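Side-chain contact in mersacidin decarboxylase (Bacillus sp., PDB 1P3Y), which catalyses the oxidative decarboxylation of the C-terminal cysteine of mersacidin to an aminoenethiol residue, using FAD as cofactor: residues G14-I19 / N105-T110. Sequence-based numbering, arbitrary orientation.
Sequences GICGSI and NLVATT. With FAD (flavin-adenine dinucleotide), chain B.
Val107, in the first turn of helix 106-113, meets the end of strand 10-15 with its two methyl groups. CG1, anti to the backbone N (chi1 168°), touches Cys16 SG at 4.1 Å, while CG2 approaches the carbonyl oxygen of Ile15. A compact branched side chain suits this buried spot, where Ile87 and Ile94 also pack on Val107. Gly14, which bears no side chain, adds nothing beyond backbone on the side of the strand that faces Val107.

Outside this apolar patch the direct contact is thin: no hydrogen bond crosses between the segments, and they diverge around the FAD pyrophosphate, which joins them instead. Gly17 N donates to FAD O1P over 2.8 Å (N-H...O angle 156°); having no side chain, glycine suits a turn where the backbone N-H itself lies against the phosphate. From the helix side, Asn105 ND2 reaches FAD O2A over 2.9 Å. The same amide works in two directions, since Asn105 OD1 accepts from Ala108 N at 3.0 Å, almost straight in line with its C=O bond (C=O...N angle 171°). This N-cap bond fixes the amide's rotation and thereby aims its NH2 at the phosphate. Farther out, Ile19 lies beside the dimethylbenzene end of the flavin, at the partly exposed limit of the segment, and packs on Tyr57 of a neighbouring subunit.

Strand-end loop and helix start thus form a phosphate-binding corner of the Rossmann-like flavoprotein fold. Its chemistry implies that each segment gives the pyrophosphate one uncharged N-H donor, with the positive end of the helix dipole probably easing its negative charge.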
# COMPACT_ATOMS: atom_id res chain seq x y z
N GLY A 14 13.39 11.31 28.14
CA GLY A 14 12.40 10.39 27.62
C GLY A 14 11.05 11.06 27.66
O GLY A 14 10.60 11.47 28.73
N ILE A 15 10.38 11.18 26.52
CA ILE A 15 9.07 11.83 26.48
C ILE A 15 7.94 10.79 26.35
O ILE A 15 7.99 9.93 25.47
CB ILE A 15 8.99 12.80 25.29
CG1 ILE A 15 10.14 13.79 25.34
CG2 ILE A 15 7.67 13.51 25.30
CD1 ILE A 15 10.18 14.72 24.15
N CYS A 16 6.93 10.88 27.21
CA CYS A 16 5.81 9.94 27.16
C CYS A 16 4.53 10.61 26.69
O CYS A 16 4.50 11.82 26.50
CB CYS A 16 5.55 9.29 28.53
SG CYS A 16 6.93 8.27 29.14
N GLY A 17 3.47 9.82 26.54
CA GLY A 17 2.21 10.34 26.04
C GLY A 17 1.42 11.27 26.94
O GLY A 17 0.71 10.83 27.83
N SER A 18 1.53 12.57 26.70
CA SER A 18 0.80 13.56 27.48
C SER A 18 0.62 14.84 26.66
O SER A 18 1.49 15.17 25.85
CB SER A 18 1.57 13.89 28.76
OG SER A 18 1.14 15.14 29.27
N ILE A 19 -0.49 15.55 26.86
CA ILE A 19 -0.70 16.81 26.14
C ILE A 19 0.47 17.77 26.44
O ILE A 19 0.90 18.54 25.57
CB ILE A 19 -2.03 17.50 26.55
CG1 ILE A 19 -3.21 16.81 25.86
CG2 ILE A 19 -2.01 18.97 26.16
CD1 ILE A 19 -3.32 17.14 24.37
N ASN A 105 8.49 -0.71 25.78
CA ASN A 105 8.89 0.32 24.83
C ASN A 105 10.30 0.74 25.19
O ASN A 105 10.81 0.39 26.27
CB ASN A 105 7.93 1.53 24.78
CG ASN A 105 7.65 2.13 26.15
OD1 ASN A 105 8.53 2.27 27.01
ND2 ASN A 105 6.39 2.53 26.34
N LEU A 106 10.93 1.49 24.29
CA LEU A 106 12.30 1.90 24.49
C LEU A 106 12.48 2.75 25.75
O LEU A 106 13.47 2.58 26.48
CB LEU A 106 12.81 2.60 23.22
CG LEU A 106 14.30 2.95 23.08
CD1 LEU A 106 15.18 1.73 23.19
CD2 LEU A 106 14.50 3.63 21.74
N VAL A 107 11.53 3.64 26.04
CA VAL A 107 11.62 4.50 27.23
C VAL A 107 11.78 3.69 28.52
O VAL A 107 12.67 3.95 29.33
CB VAL A 107 10.39 5.44 27.33
CG1 VAL A 107 10.35 6.13 28.71
CG2 VAL A 107 10.44 6.50 26.20
N ALA A 108 10.93 2.69 28.70
CA ALA A 108 10.98 1.84 29.87
C ALA A 108 12.21 0.92 29.87
O ALA A 108 12.77 0.60 30.92
CB ALA A 108 9.69 0.99 29.95
N THR A 109 12.62 0.48 28.69
CA THR A 109 13.77 -0.41 28.57
C THR A 109 15.05 0.34 28.95
O THR A 109 15.93 -0.17 29.65
CB THR A 109 13.90 -0.95 27.11
OG1 THR A 109 12.71 -1.67 26.75
CG2 THR A 109 15.10 -1.90 26.98
N THR A 110 15.14 1.58 28.48
CA THR A 110 16.30 2.39 28.75
C THR A 110 16.50 2.56 30.25
O THR A 110 17.64 2.61 30.72
CB THR A 110 16.17 3.74 28.06
OG1 THR A 110 16.06 3.52 26.64
CG2 THR A 110 17.39 4.63 28.36
PA FAD B . 3.07 3.98 24.74
O1A FAD B . 2.91 5.19 23.84
O2A FAD B . 4.23 3.04 24.49
O5B FAD B . 1.71 3.05 24.72
C5B FAD B . 0.41 3.50 24.24
C4B FAD B . 0.16 3.08 22.80
O4B FAD B . 1.39 2.78 22.15
C3B FAD B . -0.70 1.81 22.64
O3B FAD B . -1.87 2.23 21.95
C2B FAD B . 0.20 0.87 21.90
O2B FAD B . -0.35 -0.08 21.04
C1B FAD B . 1.17 1.80 21.18
N9A FAD B . 2.53 1.30 20.80
C8A FAD B . 3.70 0.97 21.62
N7A FAD B . 4.74 0.55 20.93
C5A FAD B . 4.31 0.58 19.57
C6A FAD B . 4.93 0.24 18.30
N6A FAD B . 6.20 -0.20 18.22
N1A FAD B . 4.16 0.37 17.11
C2A FAD B . 2.86 0.80 17.14
N3A FAD B . 2.17 1.17 18.33
C4A FAD B . 3.04 0.99 19.50
N1 FAD B . -1.49 9.12 30.50
C2 FAD B . -0.86 9.64 31.62
O2 FAD B . -0.49 8.87 32.56
N3 FAD B . -0.63 11.02 31.71
C4 FAD B . -1.00 11.99 30.71
O4 FAD B . -0.75 13.24 30.89
C4X FAD B . -1.62 11.44 29.59
N5 FAD B . -1.99 12.37 28.55
C5X FAD B . -2.60 11.83 27.37
C6 FAD B . -2.98 12.70 26.30
C7 FAD B . -3.60 12.24 25.07
C7M FAD B . -3.96 13.28 23.97
C8 FAD B . -3.84 10.79 24.93
C8M FAD B . -4.47 10.15 23.70
C9 FAD B . -3.49 9.89 25.95
C9A FAD B . -2.87 10.35 27.18
N10 FAD B . -2.45 9.50 28.35
C10 FAD B . -1.85 10.02 29.50
C1' FAD B . -2.68 8.09 28.23
C2' FAD B . -1.53 7.23 27.87
O2' FAD B . -1.04 7.68 26.52
C3' FAD B . -1.93 5.81 27.76
O3' FAD B . -2.06 5.18 29.05
C4' FAD B . -0.95 4.93 26.92
O4' FAD B . -1.53 3.58 26.86
C5' FAD B . 0.44 4.80 27.49
O5' FAD B . 1.27 5.88 27.03
P FAD B . 2.84 5.80 27.07
O1P FAD B . 3.33 7.07 26.53
O2P FAD B . 3.28 5.45 28.47
O3P FAD B . 3.20 4.47 26.22